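Ribosome biogenesis GTPase A (Thermotoga maritima, PDB 3CNL) binds GTP as a circularly permuted GTPase and is probably required, as in its relatives, for a late step of 50S ribosomal subunit assembly. Local coordinates at residues Arg32-Thr37 against Lys65-Phe70; Ala165-Leu170 against Ser244-Glu249. All coordinates share one frame; numbering follows the deposited sequence.

Contact 1: residues Arg32-Thr37 against Lys65-Phe70; sequences RAPFAT and KKWVEF
Pro34 leans its CG–CD edge on one face of the Trp67 indole, N and CA standing farther off; it is the first of two side chains by which the loop 32-37 meets the helix 65-70. Its CG stands 3.4 Å from the centroid of the Trp67 five-membered ring and only 6° off the ring normal, a well-formed CH-pi contact, while CD lies 3.5 Å from Trp67 NE1. Proline suits the place: its ring is rigid, its CH2 groups compact, and the adjoining nitrogen may make CD slightly positive.

Phe35 meets the far end of the same indole. Its CG is anti to its own carbonyl carbon (chi1 -81°), which brings the phenyl ring across the six-membered edge of Trp67 as a T-shaped pair: centroids 4.9 Å apart, planes at 78°, with Trp67 CH2 over the phenyl face. One indole therefore serves Pro34 with its face and Phe35 with its edge. Phe35 CZ comes to 3.5 Å from Phe70 CE2, the side chains crossing at about a right angle, which completes an aromatic cluster. Farther on, Thr37 folds the loop back, its N and OG1 reaching Ala33 O from opposite faces of the carbonyl plane, OG1 at 2.7 Å.

This is structural packing within the CP-type G domain, the Pro34 side chain about 13 Å from the nucleotide. Trp67 NE1 bonds to Glu246 O, tying helix 61-73 to the C-terminal tail; Pro34 and Phe35 set that helix against the loop leaving strand 24-30, and Leu53 of strand 48-54 touches both Pro34 and Trp67.

Contact 2: residues Ala165-Leu170 against Ser244-Glu249; sequences AAKLLL and SFERPE
Leu170 sets its CB over the centre of the Phe245 ring, 3.9 Å from the centroid and 10° off the ring normal, so the aliphatic chain meets the aromatic face squarely in a CH-pi contact. With CG anti to the carbonyl carbon (chi1 -76°), the leucine also carries CD1 across the same ring, to 3.9 Å from Phe245 CD1. A flat aromatic and a branched aliphatic chain fit this buried place, since the one offers a broad surface and the other can spread over it.

Lys167, one turn earlier on the helix, runs out as an extended chain and crosses the side chain of Glu246 at a slant. Lysine's length lets its methylenes pack while NZ reaches two carboxylates: CE lies 3.5 Å from Glu246 CG and equally near Phe245 O. At the end, Lys167 NZ forms a long, weak salt bridge to Glu246 OE2 at 3.3 Å; its stronger partner is Asp163, one turn back on the same helix.

The segment 244-249 has no regular structure of its own. It belongs to the tail that follows helix 224-236 and returns from the helical part of the protein toward the GTPase domain, passing beside the end of helix 162-170.

A glutamate suits its place because its two oxygens can serve loop and lysine at once. OE2 faces the lysine, whereas OE1 accepts from the backbone N-H groups of Phe35 and Ala36, bonds that would fix the rotation of the carboxylate and probably keep it charged. Val235 of helix 224-236 touches both Phe245 and Leu170.

In the fold
Contact 2 is largely buried, whereas contact 1 is only partly so, Phe35 and Phe70 being partly exposed. Their chemistry differs accordingly: contact 1 is wholly apolar and aromatic, joining a loop to helix 61-73 inside the GTPase domain, while contact 2 combines a hydrophobic pair with a charged one and brings the returning tail against helix 162-170. The two thus hold different helices, but the tail ties them together, since Arg32 O probably accepts from Phe245 N at 2.7 Å, and Glu246 is shared by both. Their centres lie about 9 Å apart, and neither contact includes a residue that touches the nucleotide.

Contact 1: residues Arg32-Thr37 against Lys65-Phe70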
ATOM      1  N   ARG A  32       3.811  -1.040   5.913  1.00 19.94           N
ATOM      2  CA  ARG A  32       3.271  -0.464   7.169  1.00 19.68           C
ATOM      3  C   ARG A  32       1.930  -1.092   7.568  1.00 20.76           C
ATOM      4  O   ARG A  32       1.488  -1.023   8.738  1.00 20.60           O
ATOM      5  CB  ARG A  32       3.130   1.046   7.025  1.00 19.32           C
ATOM      6  CG  ARG A  32       4.436   1.761   6.754  1.00 19.18           C
ATOM      7  CD  ARG A  32       4.245   3.248   6.411  1.00 18.94           C
ATOM      8  NE  ARG A  32       3.468   3.429   5.165  1.00 19.19           N
ATOM      9  CZ  ARG A  32       2.957   4.595   4.761  1.00 20.55           C
ATOM     10  NH1 ARG A  32       3.136   5.688   5.503  1.00 19.80           N
ATOM     11  NH2 ARG A  32       2.264   4.686   3.619  1.00 17.25           N
ATOM     12  N   ALA A  33       1.273  -1.706   6.591  1.00 20.94           N
ATOM     13  CA  ALA A  33      -0.028  -2.332   6.831  1.00 20.95           C
ATOM     14  C   ALA A  33      -0.192  -3.542   5.918  1.00 21.67           C
ATOM     15  O   ALA A  33      -0.968  -3.482   4.979  1.00 22.02           O
ATOM     16  CB  ALA A  33      -1.172  -1.293   6.548  1.00 20.92           C
ATOM     17  N   PRO A  34       0.573  -4.629   6.150  1.00 22.20           N
ATOM     18  CA  PRO A  34       0.508  -5.790   5.243  1.00 22.94           C
ATOM     19  C   PRO A  34      -0.793  -6.562   5.157  1.00 23.75           C
ATOM     20  O   PRO A  34      -1.053  -7.150   4.105  1.00 24.09           O
ATOM     21  CB  PRO A  34       1.657  -6.698   5.729  1.00 22.60           C
ATOM     22  CG  PRO A  34       2.559  -5.757   6.450  1.00 22.46           C
ATOM     23  CD  PRO A  34       1.636  -4.803   7.154  1.00 21.60           C
ATOM     24  N   PHE A  35      -1.591  -6.604   6.229  1.00 24.71           N
ATOM     25  CA  PHE A  35      -2.892  -7.256   6.133  1.00 25.10           C
ATOM     26  C   PHE A  35      -3.875  -6.325   5.422  1.00 24.46           C
ATOM     27  O   PHE A  35      -4.554  -6.727   4.472  1.00 24.00           O
ATOM     28  CB  PHE A  35      -3.456  -7.671   7.500  1.00 26.85           C
ATOM     29  CG  PHE A  35      -2.899  -8.972   8.055  1.00 28.01           C
ATOM     30  CD1 PHE A  35      -2.344  -9.945   7.226  1.00 29.63           C
ATOM     31  CD2 PHE A  35      -2.971  -9.226   9.418  1.00 30.35           C
ATOM     32  CE1 PHE A  35      -1.841 -11.122   7.755  1.00 31.08           C
ATOM     33  CE2 PHE A  35      -2.480 -10.418   9.963  1.00 31.45           C
ATOM     34  CZ  PHE A  35      -1.925 -11.358   9.139  1.00 29.55           C
ATOM     35  N   ALA A  36      -3.922  -5.068   5.854  1.00 22.94           N
ATOM     36  CA  ALA A  36      -4.865  -4.131   5.293  1.00 22.59           C
ATOM     37  C   ALA A  36      -4.719  -4.049   3.793  1.00 22.45           C
ATOM     38  O   ALA A  36      -5.729  -4.008   3.091  1.00 22.75           O
ATOM     39  CB  ALA A  36      -4.725  -2.721   5.954  1.00 22.66           C
ATOM     40  N   THR A  37      -3.471  -4.044   3.299  1.00 22.53           N
ATOM     41  CA  THR A  37      -3.176  -3.864   1.868  1.00 22.92           C
ATOM     42  C   THR A  37      -2.986  -5.187   1.086  1.00 24.36           C
ATOM     43  O   THR A  37      -2.467  -5.185  -0.030  1.00 23.53           O
ATOM     44  CB  THR A  37      -1.947  -2.941   1.626  1.00 22.77           C
ATOM     45  OG1 THR A  37      -0.785  -3.495   2.260  1.00 21.61           O
ATOM     46  CG2 THR A  37      -2.218  -1.508   2.162  1.00 22.02           C
ATOM     47  N   LYS A  65      10.564  -6.348   9.707  1.00 28.94           N
ATOM     48  CA  LYS A  65      11.210  -7.651   9.904  1.00 29.54           C
ATOM     49  C   LYS A  65      10.246  -8.692  10.469  1.00 29.28           C
ATOM     50  O   LYS A  65      10.234  -9.840  10.008  1.00 30.45           O
ATOM     51  CB  LYS A  65      12.472  -7.545  10.758  1.00 29.91           C
ATOM     52  CG  LYS A  65      13.284  -8.852  10.758  1.00 32.82           C
ATOM     53  CD  LYS A  65      13.771  -9.196   9.351  1.00 37.44           C
ATOM     54  CE  LYS A  65      13.456 -10.637   9.011  1.00 38.83           C
ATOM     55  NZ  LYS A  65      14.549 -11.257   8.195  1.00 43.48           N
ATOM     56  N   LYS A  66       9.428  -8.315  11.442  1.00 28.54           N
ATOM     57  CA  LYS A  66       8.446  -9.258  11.989  1.00 28.17           C
ATOM     58  C   LYS A  66       7.432  -9.717  10.952  1.00 27.59           C
ATOM     59  O   LYS A  66       6.939 -10.855  10.999  1.00 26.71           O
ATOM     60  CB  LYS A  66       7.703  -8.654  13.191  1.00 29.34           C
ATOM     61  CG  LYS A  66       8.490  -8.663  14.516  1.00 29.98           C
ATOM     62  CD  LYS A  66       8.479 -10.054  15.178  1.00 33.19           C
ATOM     63  CE  LYS A  66       9.053 -10.045  16.630  1.00 31.91           C
ATOM     64  NZ  LYS A  66       9.317 -11.445  17.116  1.00 32.78           N
ATOM     65  N   TRP A  67       7.076  -8.819  10.034  1.00 26.66           N
ATOM     66  CA  TRP A  67       6.188  -9.203   8.937  1.00 25.84           C
ATOM     67  C   TRP A  67       6.860 -10.208   8.004  1.00 26.01           C
ATOM     68  O   TRP A  67       6.234 -11.197   7.607  1.00 25.60           O
ATOM     69  CB  TRP A  67       5.663  -7.968   8.180  1.00 24.42           C
ATOM     70  CG  TRP A  67       4.529  -7.316   8.896  1.00 23.20           C
ATOM     71  CD1 TRP A  67       4.530  -6.085   9.482  1.00 22.84           C
ATOM     72  CD2 TRP A  67       3.222  -7.869   9.122  1.00 22.94           C
ATOM     73  NE1 TRP A  67       3.300  -5.830  10.050  1.00 23.61           N
ATOM     74  CE2 TRP A  67       2.478  -6.906   9.836  1.00 23.17           C
ATOM     75  CE3 TRP A  67       2.599  -9.078   8.765  1.00 23.23           C
ATOM     76  CZ2 TRP A  67       1.154  -7.125  10.230  1.00 23.72           C
ATOM     77  CZ3 TRP A  67       1.290  -9.289   9.133  1.00 23.44           C
ATOM     78  CH2 TRP A  67       0.572  -8.311   9.867  1.00 23.28           C
ATOM     79  N   VAL A  68       8.122  -9.974   7.658  1.00 26.72           N
ATOM     80  CA  VAL A  68       8.862 -10.935   6.813  1.00 28.16           C
ATOM     81  C   VAL A  68       8.821 -12.321   7.445  1.00 29.20           C
ATOM     82  O   VAL A  68       8.499 -13.289   6.770  1.00 29.22           O
ATOM     83  CB  VAL A  68      10.333 -10.513   6.530  1.00 28.30           C
ATOM     84  CG1 VAL A  68      11.052 -11.553   5.658  1.00 28.06           C
ATOM     85  CG2 VAL A  68      10.373  -9.150   5.833  1.00 28.55           C
ATOM     86  N   GLU A  69       9.119 -12.397   8.743  1.00 30.66           N
ATOM     87  CA  GLU A  69       9.168 -13.669   9.486  1.00 31.94           C
ATOM     88  C   GLU A  69       7.838 -14.358   9.516  1.00 32.33           C
ATOM     89  O   GLU A  69       7.754 -15.572   9.317  1.00 32.86           O
ATOM     90  CB  GLU A  69       9.600 -13.416  10.919  1.00 32.73           C
ATOM     91  CG  GLU A  69      10.916 -12.728  10.978  1.00 35.64           C
ATOM     92  CD  GLU A  69      11.652 -12.987  12.244  1.00 37.85           C
ATOM     93  OE1 GLU A  69      11.202 -13.849  13.034  1.00 42.32           O
ATOM     94  OE2 GLU A  69      12.686 -12.316  12.434  1.00 42.43           O
ATOM     95  N   PHE A  70       6.796 -13.566   9.775  1.00 32.14           N
ATOM     96  CA  PHE A  70       5.428 -14.035   9.730  1.00 32.21           C
ATOM     97  C   PHE A  70       5.089 -14.698   8.389  1.00 32.29           C
ATOM     98  O   PHE A  70       4.502 -15.778   8.377  1.00 32.08           O
ATOM     99  CB  PHE A  70       4.457 -12.874  10.021  1.00 32.10           C
ATOM    100  CG  PHE A  70       3.003 -13.273   9.965  1.00 32.56           C
ATOM    101  CD1 PHE A  70       2.400 -13.867  11.063  1.00 33.22           C
ATOM    102  CD2 PHE A  70       2.247 -13.054   8.818  1.00 31.61           C
ATOM    103  CE1 PHE A  70       1.059 -14.242  11.028  1.00 31.99           C
ATOM    104  CE2 PHE A  70       0.907 -13.418   8.770  1.00 32.00           C
ATOM    105  CZ  PHE A  70       0.316 -14.023   9.882  1.00 32.12           C
TER

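Contact 2: residues Ala165-Leu170 against Ser244-Glu249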
ATOM      1  N   ALA A 165     -10.816   0.262   7.077  1.00 22.60           N
ATOM      2  CA  ALA A 165     -10.918   1.586   6.454  1.00 21.55           C
ATOM      3  C   ALA A 165      -9.859   2.548   7.013  1.00 21.03           C
ATOM      4  O   ALA A 165      -9.209   3.268   6.255  1.00 21.33           O
ATOM      5  CB  ALA A 165     -12.331   2.159   6.638  1.00 21.66           C
ATOM      6  N   ALA A 166      -9.680   2.541   8.334  1.00 19.98           N
ATOM      7  CA  ALA A 166      -8.735   3.426   8.996  1.00 20.03           C
ATOM      8  C   ALA A 166      -7.308   3.164   8.485  1.00 20.28           C
ATOM      9  O   ALA A 166      -6.594   4.094   8.156  1.00 21.31           O
ATOM     10  CB  ALA A 166      -8.809   3.224  10.492  1.00 19.51           C
ATOM     11  N   LYS A 167      -6.935   1.892   8.378  1.00 20.12           N
ATOM     12  CA  LYS A 167      -5.594   1.484   7.914  1.00 20.98           C
ATOM     13  C   LYS A 167      -5.345   1.806   6.434  1.00 20.79           C
ATOM     14  O   LYS A 167      -4.261   2.296   6.049  1.00 20.41           O
ATOM     15  CB  LYS A 167      -5.370   0.002   8.231  1.00 21.24           C
ATOM     16  CG  LYS A 167      -5.000  -0.236   9.691  1.00 23.04           C
ATOM     17  CD  LYS A 167      -5.296  -1.648  10.128  1.00 25.48           C
ATOM     18  CE  LYS A 167      -4.739  -1.866  11.537  1.00 26.87           C
ATOM     19  NZ  LYS A 167      -5.177  -3.183  12.093  1.00 27.92           N
ATOM     20  N   LEU A 168      -6.349   1.548   5.606  1.00 20.48           N
ATOM     21  CA  LEU A 168      -6.299   1.971   4.202  1.00 20.67           C
ATOM     22  C   LEU A 168      -6.242   3.488   4.035  1.00 20.58           C
ATOM     23  O   LEU A 168      -5.624   3.985   3.091  1.00 21.59           O
ATOM     24  CB  LEU A 168      -7.458   1.386   3.399  1.00 20.17           C
ATOM     25  CG  LEU A 168      -7.502  -0.133   3.213  1.00 19.91           C
ATOM     26  CD1 LEU A 168      -8.814  -0.529   2.559  1.00 22.83           C
ATOM     27  CD2 LEU A 168      -6.306  -0.571   2.335  1.00 19.33           C
ATOM     28  N   LEU A 169      -6.902   4.229   4.917  1.00 20.27           N
ATOM     29  CA  LEU A 169      -6.725   5.681   4.944  1.00 20.41           C
ATOM     30  C   LEU A 169      -5.286   6.094   5.242  1.00 19.49           C
ATOM     31  O   LEU A 169      -4.725   7.003   4.607  1.00 20.03           O
ATOM     32  CB  LEU A 169      -7.674   6.312   5.991  1.00 20.95           C
ATOM     33  CG  LEU A 169      -7.582   7.813   6.248  1.00 21.72           C
ATOM     34  CD1 LEU A 169      -7.985   8.563   5.000  1.00 23.91           C
ATOM     35  CD2 LEU A 169      -8.526   8.182   7.410  1.00 21.84           C
ATOM     36  N   LEU A 170      -4.701   5.453   6.244  1.00 18.73           N
ATOM     37  CA  LEU A 170      -3.339   5.790   6.695  1.00 18.29           C
ATOM     38  C   LEU A 170      -2.258   5.531   5.616  1.00 18.72           C
ATOM     39  O   LEU A 170      -1.235   6.201   5.586  1.00 18.53           O
ATOM     40  CB  LEU A 170      -3.016   4.993   7.987  1.00 18.02           C
ATOM     41  CG  LEU A 170      -3.651   5.458   9.298  1.00 17.70           C
ATOM     42  CD1 LEU A 170      -3.604   4.413  10.423  1.00 19.16           C
ATOM     43  CD2 LEU A 170      -3.027   6.746   9.785  1.00 17.71           C
ATOM     44  N   SER A 244       4.760   2.241  11.394  1.00 28.80           N
ATOM     45  CA  SER A 244       3.906   1.182  10.849  1.00 27.41           C
ATOM     46  C   SER A 244       2.552   1.147  11.559  1.00 27.64           C
ATOM     47  O   SER A 244       2.399   1.733  12.628  1.00 27.50           O
ATOM     48  CB  SER A 244       4.592  -0.185  10.931  1.00 27.05           C
ATOM     49  OG  SER A 244       5.713  -0.243  10.074  1.00 23.10           O
ATOM     50  N   PHE A 245       1.569   0.466  10.971  1.00 27.52           N
ATOM     51  CA  PHE A 245       0.189   0.575  11.460  1.00 27.54           C
ATOM     52  C   PHE A 245      -0.415  -0.752  11.874  1.00 28.18           C
ATOM     53  O   PHE A 245      -1.534  -0.774  12.388  1.00 27.54           O
ATOM     54  CB  PHE A 245      -0.720   1.270  10.425  1.00 26.62           C
ATOM     55  CG  PHE A 245      -0.105   2.515   9.793  1.00 25.89           C
ATOM     56  CD1 PHE A 245       0.209   3.630  10.568  1.00 25.15           C
ATOM     57  CD2 PHE A 245       0.106   2.577   8.426  1.00 24.17           C
ATOM     58  CE1 PHE A 245       0.768   4.766   9.995  1.00 24.98           C
ATOM     59  CE2 PHE A 245       0.654   3.709   7.838  1.00 24.09           C
ATOM     60  CZ  PHE A 245       0.999   4.803   8.623  1.00 25.69           C
ATOM     61  N   GLU A 246       0.318  -1.837  11.615  1.00 29.07           N
ATOM     62  CA  GLU A 246      -0.091  -3.211  11.944  1.00 30.82           C
ATOM     63  C   GLU A 246       1.149  -4.016  12.302  1.00 31.95           C
ATOM     64  O   GLU A 246       2.209  -3.798  11.712  1.00 31.18           O
ATOM     65  CB  GLU A 246      -0.689  -3.918  10.727  1.00 30.76           C
ATOM     66  CG  GLU A 246      -1.839  -3.272  10.116  1.00 30.11           C
ATOM     67  CD  GLU A 246      -2.551  -4.162   9.164  1.00 27.77           C
ATOM     68  OE1 GLU A 246      -1.984  -4.443   8.086  1.00 24.03           O
ATOM     69  OE2 GLU A 246      -3.697  -4.546   9.485  1.00 28.77           O
ATOM     70  N   ARG A 247       0.974  -4.964  13.229  1.00 34.17           N
ATOM     71  CA  ARG A 247       1.976  -5.948  13.669  1.00 36.94           C
ATOM     72  C   ARG A 247       1.390  -7.358  13.530  1.00 38.13           C
ATOM     73  O   ARG A 247       0.199  -7.536  13.766  1.00 37.68           O
ATOM     74  CB  ARG A 247       2.290  -5.750  15.155  1.00 37.33           C
ATOM     75  CG  ARG A 247       3.036  -4.501  15.537  1.00 39.94           C
ATOM     76  CD  ARG A 247       2.760  -4.186  17.018  1.00 45.62           C
ATOM     77  NE  ARG A 247       2.591  -5.399  17.835  1.00 48.27           N
ATOM     78  CZ  ARG A 247       2.509  -5.414  19.169  1.00 50.34           C
ATOM     79  NH1 ARG A 247       2.579  -4.281  19.864  1.00 51.75           N
ATOM     80  NH2 ARG A 247       2.361  -6.568  19.819  1.00 51.67           N
ATOM     81  N   PRO A 248       2.227  -8.370  13.180  1.00 39.91           N
ATOM     82  CA  PRO A 248       1.720  -9.729  12.918  1.00 41.84           C
ATOM     83  C   PRO A 248       0.573 -10.335  13.785  1.00 44.41           C
ATOM     84  O   PRO A 248      -0.203 -11.103  13.208  1.00 45.50           O
ATOM     85  CB  PRO A 248       2.988 -10.585  12.892  1.00 41.49           C
ATOM     86  CG  PRO A 248       4.030  -9.659  12.381  1.00 40.40           C
ATOM     87  CD  PRO A 248       3.688  -8.292  12.948  1.00 39.60           C
ATOM     88  N   GLU A 249       0.405 -10.103  15.096  1.00 46.71           N
ATOM     89  CA  GLU A 249       1.371  -9.844  16.186  1.00 49.28           C
ATOM     90  C   GLU A 249       0.733  -9.414  17.537  1.00 50.68           C
ATOM     91  O   GLU A 249       1.403  -9.572  18.558  1.00 51.20           O
ATOM     92  CB  GLU A 249       2.512  -8.898  15.848  1.00 49.52           C
ATOM     93  CG  GLU A 249       3.848  -9.268  16.487  1.00 51.31           C
ATOM     94  CD  GLU A 249       4.692  -8.058  16.817  1.00 52.19           C
ATOM     95  OE1 GLU A 249       5.493  -7.646  15.952  1.00 56.41           O
ATOM     96  OE2 GLU A 249       4.561  -7.511  17.940  1.00 54.78           O
TER